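Local atomic coordinates of mutual gliding-motility protein MglA (Myxococcus xanthus DK 1622, PDB entry 6H17), a protein that binds and hydrolyses GTP as a small GTPase of the Arf family, acting as a switch that coordinates two kinds of gliding and sets direction and speed. Residues Ile15-Cys23 against Ala112-Asn123; Val96-Gln106 against Ile134-Leu145. All blocks are in the same frame, centred on the assembly; numbering follows the deposited sequence. Where two conformers were deposited one is given.

Contact 1 of 2, residues Ile15-Cys23 against Ala112-Asn123. With GSP (5'-guanosine-diphosphate-monothiophosphate), chain C.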
loop_
_atom_site.group_PDB
_atom_site.type_symbol
_atom_site.label_atom_id
_atom_site.label_comp_id
_atom_site.label_asym_id
_atom_site.label_seq_id
_atom_site.Cartn_x
_atom_site.Cartn_y
_atom_site.Cartn_z
ATOM N N ILE A 15 0.061 -2.800 6.376
ATOM C CA ILE A 15 -0.038 -1.820 5.297
ATOM C C ILE A 15 -0.399 -2.566 4.023
ATOM O O ILE A 15 0.264 -3.555 3.686
ATOM C CB ILE A 15 1.294 -1.084 5.071
ATOM C CG1 ILE A 15 1.786 -0.389 6.334
ATOM C CG2 ILE A 15 1.180 -0.120 3.876
ATOM C CD1 ILE A 15 0.850 0.520 6.918
ATOM N N VAL A 16 -1.433 -2.106 3.314
ATOM C CA VAL A 16 -1.835 -2.716 2.047
ATOM C C VAL A 16 -1.575 -1.733 0.906
ATOM O O VAL A 16 -2.053 -0.591 0.938
ATOM C CB VAL A 16 -3.310 -3.167 2.067
ATOM C CG1 VAL A 16 -3.719 -3.690 0.691
ATOM C CG2 VAL A 16 -3.505 -4.232 3.134
ATOM N N TYR A 17 -0.841 -2.198 -0.109
ATOM C CA TYR A 17 -0.662 -1.503 -1.381
ATOM C C TYR A 17 -1.770 -1.951 -2.323
ATOM O O TYR A 17 -1.911 -3.154 -2.611
ATOM C CB TYR A 17 0.727 -1.825 -1.940
ATOM C CG TYR A 17 1.850 -1.027 -1.307
ATOM C CD1 TYR A 17 2.544 -0.080 -2.022
ATOM C CD2 TYR A 17 2.217 -1.226 0.022
ATOM C CE1 TYR A 17 3.565 0.656 -1.457
ATOM C CE2 TYR A 17 3.239 -0.498 0.588
ATOM C CZ TYR A 17 3.900 0.446 -0.153
ATOM O OH TYR A 17 4.903 1.168 0.461
ATOM N N TYR A 18 -2.531 -0.985 -2.813
ATOM C CA TYR A 18 -3.722 -1.211 -3.618
ATOM C C TYR A 18 -3.557 -0.485 -4.939
ATOM O O TYR A 18 -2.706 0.396 -5.067
ATOM C CB TYR A 18 -4.938 -0.634 -2.879
ATOM C CG TYR A 18 -6.253 -1.357 -3.016
ATOM C CD1 TYR A 18 -6.570 -2.409 -2.188
ATOM C CD2 TYR A 18 -7.194 -0.948 -3.935
ATOM C CE1 TYR A 18 -7.772 -3.046 -2.279
ATOM C CE2 TYR A 18 -8.419 -1.584 -4.049
ATOM C CZ TYR A 18 -8.698 -2.644 -3.206
ATOM O OH TYR A 18 -9.913 -3.299 -3.234
ATOM N N GLY A 19 -4.374 -0.833 -5.931
ATOM C CA GLY A 19 -4.332 -0.173 -7.216
ATOM C C GLY A 19 -4.619 -1.146 -8.336
ATOM O O GLY A 19 -4.677 -2.353 -8.128
ATOM N N PRO A 20 -4.774 -0.642 -9.548
ATOM C CA PRO A 20 -5.262 -1.481 -10.655
ATOM C C PRO A 20 -4.203 -2.463 -11.140
ATOM O O PRO A 20 -3.042 -2.440 -10.736
ATOM C CB PRO A 20 -5.649 -0.447 -11.717
ATOM C CG PRO A 20 -4.760 0.704 -11.439
ATOM C CD PRO A 20 -4.634 0.771 -9.936
ATOM N N GLY A 21 -4.617 -3.353 -12.034
ATOM C CA GLY A 21 -3.688 -4.329 -12.570
ATOM C C GLY A 21 -2.444 -3.690 -13.118
ATOM O O GLY A 21 -2.506 -2.653 -13.786
ATOM N N LEU A 22 -1.298 -4.295 -12.837
ATOM C CA LEU A 22 -0.010 -3.925 -13.416
ATOM C C LEU A 22 0.420 -2.503 -13.072
ATOM O O LEU A 22 1.278 -1.940 -13.760
ATOM C CB LEU A 22 0.021 -4.177 -14.938
ATOM C CG LEU A 22 -0.211 -5.643 -15.329
ATOM C CD1 LEU A 22 -0.336 -5.762 -16.872
ATOM C CD2 LEU A 22 0.868 -6.567 -14.804
ATOM N N CYS A 23 -0.070 -1.920 -11.984
ATOM C CA CYS A 23 0.220 -0.520 -11.700
ATOM C C CYS A 23 1.552 -0.277 -10.998
ATOM O O CYS A 23 2.031 0.862 -11.019
ATOM C CB CYS A 23 -0.908 0.107 -10.896
ATOM S SG CYS A 23 -1.041 -0.540 -9.206
ATOM N N ALA A 112 -9.030 2.742 -15.102
ATOM C CA ALA A 112 -8.706 1.650 -14.200
ATOM C C ALA A 112 -8.291 2.178 -12.835
ATOM O O ALA A 112 -8.662 1.601 -11.809
ATOM C CB ALA A 112 -7.626 0.761 -14.813
ATOM N N ASN A 113 -7.537 3.289 -12.798
ATOM C CA ASN A 113 -7.215 3.927 -11.527
ATOM C C ASN A 113 -8.481 4.302 -10.776
ATOM O O ASN A 113 -8.618 4.029 -9.585
ATOM C CB ASN A 113 -6.418 5.213 -11.735
ATOM C CG ASN A 113 -4.987 4.982 -12.162
ATOM O OD1 ASN A 113 -4.355 3.992 -11.778
ATOM N ND2 ASN A 113 -4.442 5.933 -12.908
ATOM N N MET A 114 -9.434 4.933 -11.468
ATOM C CA MET A 114 -10.642 5.387 -10.788
ATOM C C MET A 114 -11.488 4.218 -10.315
ATOM O O MET A 114 -12.052 4.266 -9.215
ATOM C CB MET A 114 -11.445 6.270 -11.726
ATOM C CG MET A 114 -10.770 7.571 -12.014
ATOM S SD MET A 114 -11.653 8.470 -13.285
ATOM C CE MET A 114 -10.973 10.091 -12.997
ATOM N N GLU A 115 -11.604 3.170 -11.130
ATOM C CA GLU A 115 -12.351 1.990 -10.713
ATOM C C GLU A 115 -11.726 1.372 -9.472
ATOM O O GLU A 115 -12.423 1.008 -8.518
ATOM C CB GLU A 115 -12.397 0.972 -11.858
ATOM C CG GLU A 115 -12.994 -0.400 -11.477
ATOM C CD GLU A 115 -14.451 -0.549 -11.856
ATOM O OE1 GLU A 115 -14.824 -1.640 -12.343
ATOM O OE2 GLU A 115 -15.218 0.421 -11.673
ATOM N N SER A 116 -10.404 1.242 -9.467
ATOM C CA SER A 116 -9.724 0.638 -8.332
ATOM C C SER A 116 -9.843 1.487 -7.071
ATOM O O SER A 116 -9.986 0.941 -5.977
ATOM C CB SER A 116 -8.264 0.377 -8.685
ATOM O OG SER A 116 -7.585 -0.261 -7.630
ATOM N N LEU A 117 -9.767 2.812 -7.202
ATOM C CA LEU A 117 -9.886 3.683 -6.032
ATOM C C LEU A 117 -11.290 3.605 -5.439
ATOM O O LEU A 117 -11.456 3.581 -4.212
ATOM C CB LEU A 117 -9.512 5.115 -6.430
ATOM C CG LEU A 117 -9.617 6.178 -5.345
ATOM C CD1 LEU A 117 -8.764 5.797 -4.147
ATOM C CD2 LEU A 117 -9.198 7.531 -5.938
ATOM N N GLU A 118 -12.312 3.548 -6.287
ATOM C CA GLU A 118 -13.667 3.362 -5.782
ATOM C C GLU A 118 -13.827 1.988 -5.137
ATOM O O GLU A 118 -14.485 1.852 -4.091
ATOM C CB GLU A 118 -14.682 3.580 -6.902
ATOM C CG GLU A 118 -16.109 3.325 -6.462
ATOM C CD GLU A 118 -16.644 4.332 -5.458
ATOM O OE1 GLU A 118 -17.811 4.151 -5.035
ATOM O OE2 GLU A 118 -15.932 5.287 -5.070
ATOM N N ASN A 119 -13.234 0.958 -5.741
ATOM C CA ASN A 119 -13.256 -0.378 -5.166
ATOM C C ASN A 119 -12.603 -0.408 -3.793
ATOM O O ASN A 119 -13.093 -1.103 -2.892
ATOM C CB ASN A 119 -12.553 -1.319 -6.147
ATOM C CG ASN A 119 -12.502 -2.744 -5.681
ATOM O OD1 ASN A 119 -11.416 -3.266 -5.407
ATOM N ND2 ASN A 119 -13.648 -3.400 -5.626
ATOM N N LEU A 120 -11.495 0.323 -3.611
ATOM C CA LEU A 120 -10.886 0.447 -2.289
ATOM C C LEU A 120 -11.873 1.041 -1.291
ATOM O O LEU A 120 -12.034 0.532 -0.176
ATOM C CB LEU A 120 -9.638 1.328 -2.369
ATOM C CG LEU A 120 -8.939 1.670 -1.048
ATOM C CD1 LEU A 120 -8.481 0.429 -0.301
ATOM C CD2 LEU A 120 -7.774 2.629 -1.327
ATOM N N ARG A 121 -12.526 2.138 -1.673
ATOM C CA ARG A 121 -13.471 2.782 -0.764
ATOM C C ARG A 121 -14.602 1.835 -0.390
ATOM O O ARG A 121 -14.971 1.729 0.785
ATOM C CB ARG A 121 -14.006 4.055 -1.420
ATOM C CG ARG A 121 -14.917 4.876 -0.525
ATOM C CD ARG A 121 -15.524 6.050 -1.280
ATOM N NE ARG A 121 -16.610 5.625 -2.160
ATOM C CZ ARG A 121 -17.846 5.362 -1.743
ATOM N NH1 ARG A 121 -18.150 5.473 -0.459
ATOM N NH2 ARG A 121 -18.776 4.982 -2.610
ATOM N N ILE A 122 -15.156 1.127 -1.380
ATOM C CA ILE A 122 -16.261 0.214 -1.134
ATOM C C ILE A 122 -15.820 -0.950 -0.268
ATOM O O ILE A 122 -16.527 -1.343 0.666
ATOM C CB ILE A 122 -16.842 -0.263 -2.484
ATOM C CG1 ILE A 122 -17.538 0.880 -3.223
ATOM C CG2 ILE A 122 -17.760 -1.471 -2.258
ATOM C CD1 ILE A 122 -18.806 1.383 -2.564
ATOM N N ASN A 123 -14.658 -1.525 -0.555
ATOM C CA ASN A 123 -14.211 -2.680 0.218
ATOM C C ASN A 123 -13.921 -2.290 1.654
ATOM O O ASN A 123 -14.199 -3.070 2.577
ATOM C CB ASN A 123 -13.010 -3.342 -0.450
ATOM C CG ASN A 123 -13.427 -4.213 -1.615
ATOM O OD1 ASN A 123 -14.603 -4.566 -1.766
ATOM N ND2 ASN A 123 -12.481 -4.569 -2.449
HETATM P PG GSP C . -0.887 -6.965 -10.190
HETATM O O3B GSP C . 0.213 -5.812 -10.638
HETATM S S1G GSP C . -1.554 -7.678 -11.791
HETATM O O2G GSP C . -0.110 -7.945 -9.288
HETATM O O3G GSP C . -1.935 -6.218 -9.360
HETATM P PB GSP C . 1.252 -4.953 -9.804
HETATM O O1B GSP C . 0.638 -3.672 -9.379
HETATM O O2B GSP C . 1.869 -5.769 -8.733
HETATM P PA GSP C . 3.892 -4.890 -10.991
HETATM O O1A GSP C . 4.554 -4.232 -9.876
HETATM O O2A GSP C . 4.127 -6.324 -11.187
HETATM O O3A GSP C . 2.327 -4.607 -10.954
HETATM O "O5'" GSP C . 4.286 -4.054 -12.293
HETATM C "C5'" GSP C . 3.745 -4.400 -13.558
HETATM C "C4'" GSP C . 4.690 -3.969 -14.673
HETATM O "O4'" GSP C . 4.843 -2.536 -14.647
HETATM C "C3'" GSP C . 6.070 -4.551 -14.505
HETATM O "O3'" GSP C . 6.596 -4.895 -15.777
HETATM C "C2'" GSP C . 6.911 -3.433 -13.894
HETATM O "O2'" GSP C . 8.279 -3.481 -14.176
HETATM C "C1'" GSP C . 6.221 -2.218 -14.531
HETATM N N9 GSP C . 6.369 -0.980 -13.778
HETATM C C8 GSP C . 6.086 -0.813 -12.458
HETATM N N7 GSP C . 6.344 0.461 -12.097
HETATM C C5 GSP C . 6.799 1.108 -13.217
HETATM C C6 GSP C . 7.229 2.414 -13.445
HETATM O O6 GSP C . 7.265 3.326 -12.586
HETATM N N1 GSP C . 7.639 2.694 -14.711
HETATM C C2 GSP C . 7.618 1.770 -15.725
HETATM N N2 GSP C . 8.018 2.134 -16.931
HETATM N N3 GSP C . 7.212 0.495 -15.526
HETATM C C4 GSP C . 6.820 0.206 -14.271
#
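Tyr18 reaches across to Leu120, Asn119 and Asn123, a worked example of one residue joining a strand end to a helix. CB points at helix 112-123. CG and CD1 each lie 3.9 Å from Leu120 CD1, the methyl that sits over one ring face in a CH-pi contact, 3.9 Å from the centroid and 8° off the ring normal. In Leu120, chi1 (175°) sets CG anti to the backbone N and the turn at chi2 (59°) brings CD1 over the face. Tyr18 CD2 passes Ser116 OG; CE2 has Ser116 O near the ring plane at 3.5 Å and packs 3.6 Å from Leu120 CB. CZ looks towards Asn119 OD1. At the tip, OH donates to Asn119 OD1 over 2.6 Å, from above the carbonyl plane, and accepts from Asn123 ND2 at 3.0 Å; one bond given and one received fix the ring's reach. Asp86 takes both amide nitrogens and Arg89 also reaches Asn119 OD1. Pro20 packs its CB 3.9 Å from Ala112 CB, and its CG lies 3.3 Å from Asn113 OD1, Asn113 ND2 bonding to Asp104 O. The contact sets strand 10-18, where it opens into the P-loop, against helix 110-125, with helix 86-93 also touching Tyr18.

Contact 2 of 2, residues Val96-Gln106 against Ile134-Leu145. With GSP (5'-guanosine-diphosphate-monothiophosphate), chain C.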
loop_
_atom_site.group_PDB
_atom_site.type_symbol
_atom_site.label_atom_id
_atom_site.label_comp_id
_atom_site.label_asym_id
_atom_site.label_seq_id
_atom_site.Cartn_x
_atom_site.Cartn_y
_atom_site.Cartn_z
ATOM N N VAL A 96 -6.471 -4.022 7.974
ATOM C CA VAL A 96 -5.498 -3.047 7.486
ATOM C C VAL A 96 -5.407 -1.859 8.434
ATOM O O VAL A 96 -6.418 -1.380 8.969
ATOM C CB VAL A 96 -5.857 -2.616 6.053
ATOM C CG1 VAL A 96 -7.229 -1.921 6.015
ATOM C CG2 VAL A 96 -4.775 -1.698 5.485
ATOM N N ASP A 97 -4.185 -1.364 8.627
ATOM C CA ASP A 97 -3.926 -0.153 9.403
ATOM C C ASP A 97 -3.586 1.053 8.550
ATOM O O ASP A 97 -3.820 2.185 8.986
ATOM C CB ASP A 97 -2.793 -0.398 10.401
ATOM C CG ASP A 97 -3.134 -1.489 11.370
ATOM O OD1 ASP A 97 -4.174 -1.362 12.052
ATOM O OD2 ASP A 97 -2.425 -2.505 11.416
ATOM N N GLY A 98 -3.018 0.855 7.377
ATOM C CA GLY A 98 -2.769 1.964 6.467
ATOM C C GLY A 98 -2.762 1.459 5.047
ATOM O O GLY A 98 -2.448 0.290 4.794
ATOM N N VAL A 99 -3.095 2.346 4.114
ATOM C CA VAL A 99 -3.178 1.991 2.703
ATOM C C VAL A 99 -2.325 2.927 1.864
ATOM O O VAL A 99 -2.279 4.141 2.098
ATOM C CB VAL A 99 -4.634 2.028 2.203
ATOM C CG1 VAL A 99 -4.707 1.841 0.698
ATOM C CG2 VAL A 99 -5.467 0.969 2.893
ATOM N N VAL A 100 -1.649 2.356 0.873
ATOM C CA VAL A 100 -1.001 3.108 -0.196
ATOM C C VAL A 100 -1.764 2.767 -1.458
ATOM O O VAL A 100 -1.829 1.588 -1.841
ATOM C CB VAL A 100 0.475 2.726 -0.364
ATOM C CG1 VAL A 100 1.058 3.447 -1.568
ATOM C CG2 VAL A 100 1.273 3.034 0.894
ATOM N N PHE A 101 -2.343 3.771 -2.113
ATOM C CA PHE A 101 -2.949 3.563 -3.422
ATOM C C PHE A 101 -1.912 3.897 -4.481
ATOM O O PHE A 101 -1.459 5.042 -4.561
ATOM C CB PHE A 101 -4.200 4.407 -3.625
ATOM C CG PHE A 101 -4.893 4.099 -4.919
ATOM C CD1 PHE A 101 -4.612 4.800 -6.091
ATOM C CD2 PHE A 101 -5.805 3.061 -4.974
ATOM C CE1 PHE A 101 -5.255 4.485 -7.278
ATOM C CE2 PHE A 101 -6.440 2.732 -6.158
ATOM C CZ PHE A 101 -6.190 3.452 -7.289
ATOM N N VAL A 102 -1.551 2.923 -5.303
ATOM C CA VAL A 102 -0.578 3.090 -6.369
ATOM C C VAL A 102 -1.355 3.305 -7.658
ATOM O O VAL A 102 -2.002 2.386 -8.167
ATOM C CB VAL A 102 0.359 1.884 -6.478
ATOM C CG1 VAL A 102 1.363 2.087 -7.603
ATOM C CG2 VAL A 102 1.079 1.617 -5.153
ATOM N N ALA A 103 -1.315 4.522 -8.190
ATOM C CA ALA A 103 -1.976 4.836 -9.449
ATOM C C ALA A 103 -0.987 4.704 -10.596
ATOM O O ALA A 103 0.182 5.094 -10.484
ATOM C CB ALA A 103 -2.518 6.256 -9.392
ATOM N N ASP A 104 -1.450 4.133 -11.695
ATOM C CA ASP A 104 -0.656 4.071 -12.918
ATOM C C ASP A 104 -0.843 5.380 -13.674
ATOM O O ASP A 104 -1.948 5.683 -14.122
ATOM C CB ASP A 104 -1.125 2.880 -13.753
ATOM C CG ASP A 104 -0.228 2.607 -14.953
ATOM O OD1 ASP A 104 0.263 3.580 -15.575
ATOM O OD2 ASP A 104 0.001 1.415 -15.275
ATOM N N SER A 105 0.219 6.162 -13.837
ATOM C CA SER A 105 0.048 7.483 -14.438
ATOM C C SER A 105 -0.286 7.435 -15.925
ATOM O O SER A 105 -0.641 8.479 -16.493
ATOM C CB SER A 105 1.322 8.323 -14.280
ATOM O OG SER A 105 1.554 8.675 -12.921
ATOM N N GLN A 106 -0.135 6.300 -16.599
ATOM C CA GLN A 106 -0.427 6.255 -18.030
ATOM C C GLN A 106 -1.871 6.679 -18.297
ATOM O O GLN A 106 -2.811 6.215 -17.646
ATOM C CB GLN A 106 -0.227 4.848 -18.576
ATOM C CG GLN A 106 1.188 4.365 -18.510
ATOM C CD GLN A 106 1.319 2.958 -19.019
ATOM O OE1 GLN A 106 1.659 2.732 -20.185
ATOM N NE2 GLN A 106 1.021 1.998 -18.170
ATOM N N ILE A 134 -8.740 6.512 7.566
ATOM C CA ILE A 134 -7.605 5.608 7.739
ATOM C C ILE A 134 -6.322 6.277 7.251
ATOM O O ILE A 134 -6.356 7.094 6.318
ATOM C CB ILE A 134 -7.894 4.282 7.008
ATOM C CG1 ILE A 134 -6.967 3.155 7.460
ATOM C CG2 ILE A 134 -7.784 4.465 5.521
ATOM C CD1 ILE A 134 -7.291 1.813 6.804
ATOM N N PRO A 135 -5.173 5.973 7.848
ATOM C CA PRO A 135 -3.895 6.382 7.244
ATOM C C PRO A 135 -3.827 5.963 5.783
ATOM O O PRO A 135 -4.023 4.788 5.448
ATOM C CB PRO A 135 -2.866 5.640 8.095
ATOM C CG PRO A 135 -3.531 5.617 9.458
ATOM C CD PRO A 135 -4.964 5.322 9.162
ATOM N N TYR A 136 -3.545 6.930 4.906
ATOM C CA TYR A 136 -3.722 6.734 3.469
ATOM C C TYR A 136 -2.832 7.700 2.712
ATOM O O TYR A 136 -2.857 8.907 2.959
ATOM C CB TYR A 136 -5.203 6.946 3.117
ATOM C CG TYR A 136 -5.500 7.054 1.641
ATOM C CD1 TYR A 136 -4.926 6.187 0.741
ATOM C CD2 TYR A 136 -6.362 8.029 1.151
ATOM C CE1 TYR A 136 -5.167 6.287 -0.614
ATOM C CE2 TYR A 136 -6.626 8.133 -0.213
ATOM C CZ TYR A 136 -6.014 7.253 -1.081
ATOM O OH TYR A 136 -6.227 7.307 -2.446
ATOM N N VAL A 137 -2.047 7.163 1.789
ATOM C CA VAL A 137 -1.146 7.927 0.930
ATOM C C VAL A 137 -1.365 7.459 -0.491
ATOM O O VAL A 137 -1.617 6.271 -0.728
ATOM C CB VAL A 137 0.320 7.721 1.350
ATOM C CG1 VAL A 137 1.297 8.391 0.385
ATOM C CG2 VAL A 137 0.531 8.209 2.794
ATOM N N ILE A 138 -1.276 8.375 -1.436
ATOM C CA ILE A 138 -1.413 8.050 -2.854
ATOM C C ILE A 138 -0.081 8.251 -3.569
ATOM O O ILE A 138 0.639 9.232 -3.323
ATOM C CB ILE A 138 -2.558 8.836 -3.531
ATOM C CG1 ILE A 138 -2.807 8.271 -4.944
ATOM C CG2 ILE A 138 -2.295 10.319 -3.567
ATOM C CD1 ILE A 138 -4.213 8.603 -5.490
ATOM N N GLN A 139 0.237 7.324 -4.459
ATOM C CA GLN A 139 1.446 7.359 -5.263
ATOM C C GLN A 139 1.083 7.443 -6.733
ATOM O O GLN A 139 0.298 6.627 -7.230
ATOM C CB GLN A 139 2.259 6.095 -5.003
ATOM C CG GLN A 139 3.591 6.074 -5.732
ATOM C CD GLN A 139 4.317 4.771 -5.567
ATOM O OE1 GLN A 139 4.183 3.865 -6.388
ATOM N NE2 GLN A 139 5.102 4.659 -4.491
ATOM N N TYR A 140 1.653 8.412 -7.432
ATOM C CA TYR A 140 1.487 8.539 -8.877
ATOM C C TYR A 140 2.701 7.879 -9.515
ATOM O O TYR A 140 3.747 8.506 -9.683
ATOM C CB TYR A 140 1.352 9.997 -9.295
ATOM C CG TYR A 140 0.296 10.784 -8.541
ATOM C CD1 TYR A 140 -0.941 10.226 -8.210
ATOM C CD2 TYR A 140 0.544 12.088 -8.136
ATOM C CE1 TYR A 140 -1.903 10.972 -7.517
ATOM C CE2 TYR A 140 -0.401 12.823 -7.447
ATOM C CZ TYR A 140 -1.618 12.248 -7.143
ATOM O OH TYR A 140 -2.583 12.962 -6.444
ATOM N N ASN A 141 2.561 6.602 -9.850
ATOM C CA ASN A 141 3.675 5.801 -10.339
ATOM C C ASN A 141 3.783 5.901 -11.854
ATOM O O ASN A 141 2.892 6.394 -12.553
ATOM C CB ASN A 141 3.511 4.350 -9.867
ATOM C CG ASN A 141 4.747 3.525 -10.062
ATOM O OD1 ASN A 141 5.872 4.016 -9.892
ATOM N ND2 ASN A 141 4.568 2.270 -10.442
ATOM N N LYS A 142 4.910 5.432 -12.365
ATOM C CA LYS A 142 5.205 5.436 -13.809
ATOM C C LYS A 142 5.371 6.853 -14.365
ATOM O O LYS A 142 5.019 7.134 -15.513
ATOM C CB LYS A 142 4.224 4.606 -14.644
ATOM C CG LYS A 142 3.882 3.253 -14.017
ATOM C CD LYS A 142 3.460 2.229 -15.054
ATOM C CE LYS A 142 3.095 0.915 -14.390
ATOM N NZ LYS A 142 2.454 -0.015 -15.378
ATOM N N ARG A 143 6.011 7.734 -13.585
ATOM C CA ARG A 143 6.258 9.095 -14.044
ATOM C C ARG A 143 7.238 9.153 -15.201
ATOM O O ARG A 143 7.322 10.190 -15.865
ATOM C CB ARG A 143 6.790 9.980 -12.909
ATOM C CG ARG A 143 5.886 10.094 -11.693
ATOM C CD ARG A 143 4.473 10.511 -12.028
ATOM N NE ARG A 143 4.466 11.695 -12.878
ATOM C CZ ARG A 143 3.448 12.076 -13.635
ATOM N NH1 ARG A 143 2.317 11.405 -13.617
ATOM N NH2 ARG A 143 3.549 13.162 -14.387
ATOM N N ASP A 144 7.966 8.069 -15.464
ATOM C CA ASP A 144 8.961 8.021 -16.520
ATOM C C ASP A 144 8.360 7.863 -17.905
ATOM O O ASP A 144 9.072 8.052 -18.897
ATOM C CB ASP A 144 9.913 6.838 -16.268
ATOM C CG ASP A 144 9.193 5.505 -16.232
ATOM O OD1 ASP A 144 9.562 4.606 -17.014
ATOM O OD2 ASP A 144 8.251 5.345 -15.430
ATOM N N LEU A 145 7.086 7.521 -18.014
ATOM C CA LEU A 145 6.535 7.145 -19.305
ATOM C C LEU A 145 6.029 8.374 -20.075
ATOM O O LEU A 145 5.482 9.306 -19.473
ATOM C CB LEU A 145 5.418 6.121 -19.136
ATOM C CG LEU A 145 5.917 4.760 -18.652
ATOM C CD1 LEU A 145 4.771 3.788 -18.484
ATOM C CD2 LEU A 145 6.956 4.207 -19.624
HETATM P PG GSP C . -0.887 -6.965 -10.190
HETATM O O3B GSP C . 0.213 -5.812 -10.638
HETATM S S1G GSP C . -1.554 -7.678 -11.791
HETATM O O2G GSP C . -0.110 -7.945 -9.288
HETATM O O3G GSP C . -1.935 -6.218 -9.360
HETATM P PB GSP C . 1.252 -4.953 -9.804
HETATM O O1B GSP C . 0.638 -3.672 -9.379
HETATM O O2B GSP C . 1.869 -5.769 -8.733
HETATM P PA GSP C . 3.892 -4.890 -10.991
HETATM O O1A GSP C . 4.554 -4.232 -9.876
HETATM O O2A GSP C . 4.127 -6.324 -11.187
HETATM O O3A GSP C . 2.327 -4.607 -10.954
HETATM O "O5'" GSP C . 4.286 -4.054 -12.293
HETATM C "C5'" GSP C . 3.745 -4.400 -13.558
HETATM C "C4'" GSP C . 4.690 -3.969 -14.673
HETATM O "O4'" GSP C . 4.843 -2.536 -14.647
HETATM C "C3'" GSP C . 6.070 -4.551 -14.505
HETATM O "O3'" GSP C . 6.596 -4.895 -15.777
HETATM C "C2'" GSP C . 6.911 -3.433 -13.894
HETATM O "O2'" GSP C . 8.279 -3.481 -14.176
HETATM C "C1'" GSP C . 6.221 -2.218 -14.531
HETATM N N9 GSP C . 6.369 -0.980 -13.778
HETATM C C8 GSP C . 6.086 -0.813 -12.458
HETATM N N7 GSP C . 6.344 0.461 -12.097
HETATM C C5 GSP C . 6.799 1.108 -13.217
HETATM C C6 GSP C . 7.229 2.414 -13.445
HETATM O O6 GSP C . 7.265 3.326 -12.586
HETATM N N1 GSP C . 7.639 2.694 -14.711
HETATM C C2 GSP C . 7.618 1.770 -15.725
HETATM N N2 GSP C . 8.018 2.134 -16.931
HETATM N N3 GSP C . 7.212 0.495 -15.526
HETATM C C4 GSP C . 6.820 0.206 -14.271
#
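The Tyr136 ring turns its edge to strand 98-104, with Val99 O and Phe101 CB near its plane, the latter 3.7 Å from CE1. The Phe101 ring meets Ile138 CD1 obliquely, and Tyr140 offers its ring edge to Ala103 CB. Regular backbone bonds, such as Gln139 N to Phe101 O at 2.8 Å, join the parallel strands. Asn141 O accepts both Ser105 N and, at 2.7 Å, Ser105 OG, from opposite faces of its carbonyl plane. Asp104 CG lies anti to the backbone N (chi1 -172°), bringing OD2 within 2.8 Å of Lys142 NZ in a salt bridge, NZ approaching from above the carboxylate plane. Gln106 NE2 bonds to both carboxylate oxygens, and Gln106 N closes an Asx turn on OD1. With an alanine at Asp104, the Lys142 ammonium would probably lose its charged mate and the Gln106 amide both its acceptors. Asn141 ND2 donates to guanine N7 at 3.0 Å and to Cys23 O, OD1 takes Ala170 N, and Asp144 binds N1 and N2, the NKxD arrangement of small GTPases. Helix 110-125 covers Phe101 and Tyr136, helix 176-193 packs on Val100 and Pro135, and strand 98-104 also bonds to strand 10-18, Val100 to Val16 and Tyr18.

The two contacts, with centres about 9 Å apart, show how a P-loop GTPase builds its nucleotide site from the ends of parallel strands. Their segments alternate along the chain: 15-23, 96-106, 112-123, then 134-145. Strands 10-18 and 98-104 are neighbours in one sheet, and helix 110-125, which contact 1 packs against the first, is the crossover of the beta-alpha-beta unit whose strands contact 2 pairs. Direct bonds tie them: Lys142 NZ probably bonds to Leu22 O, and Asn113 ND2 to Asp104 O, each at 2.8 Å. Both reach GSP, contact 1 near the phosphates and contact 2 at the guanine, so base recognition and phosphate binding share one framework.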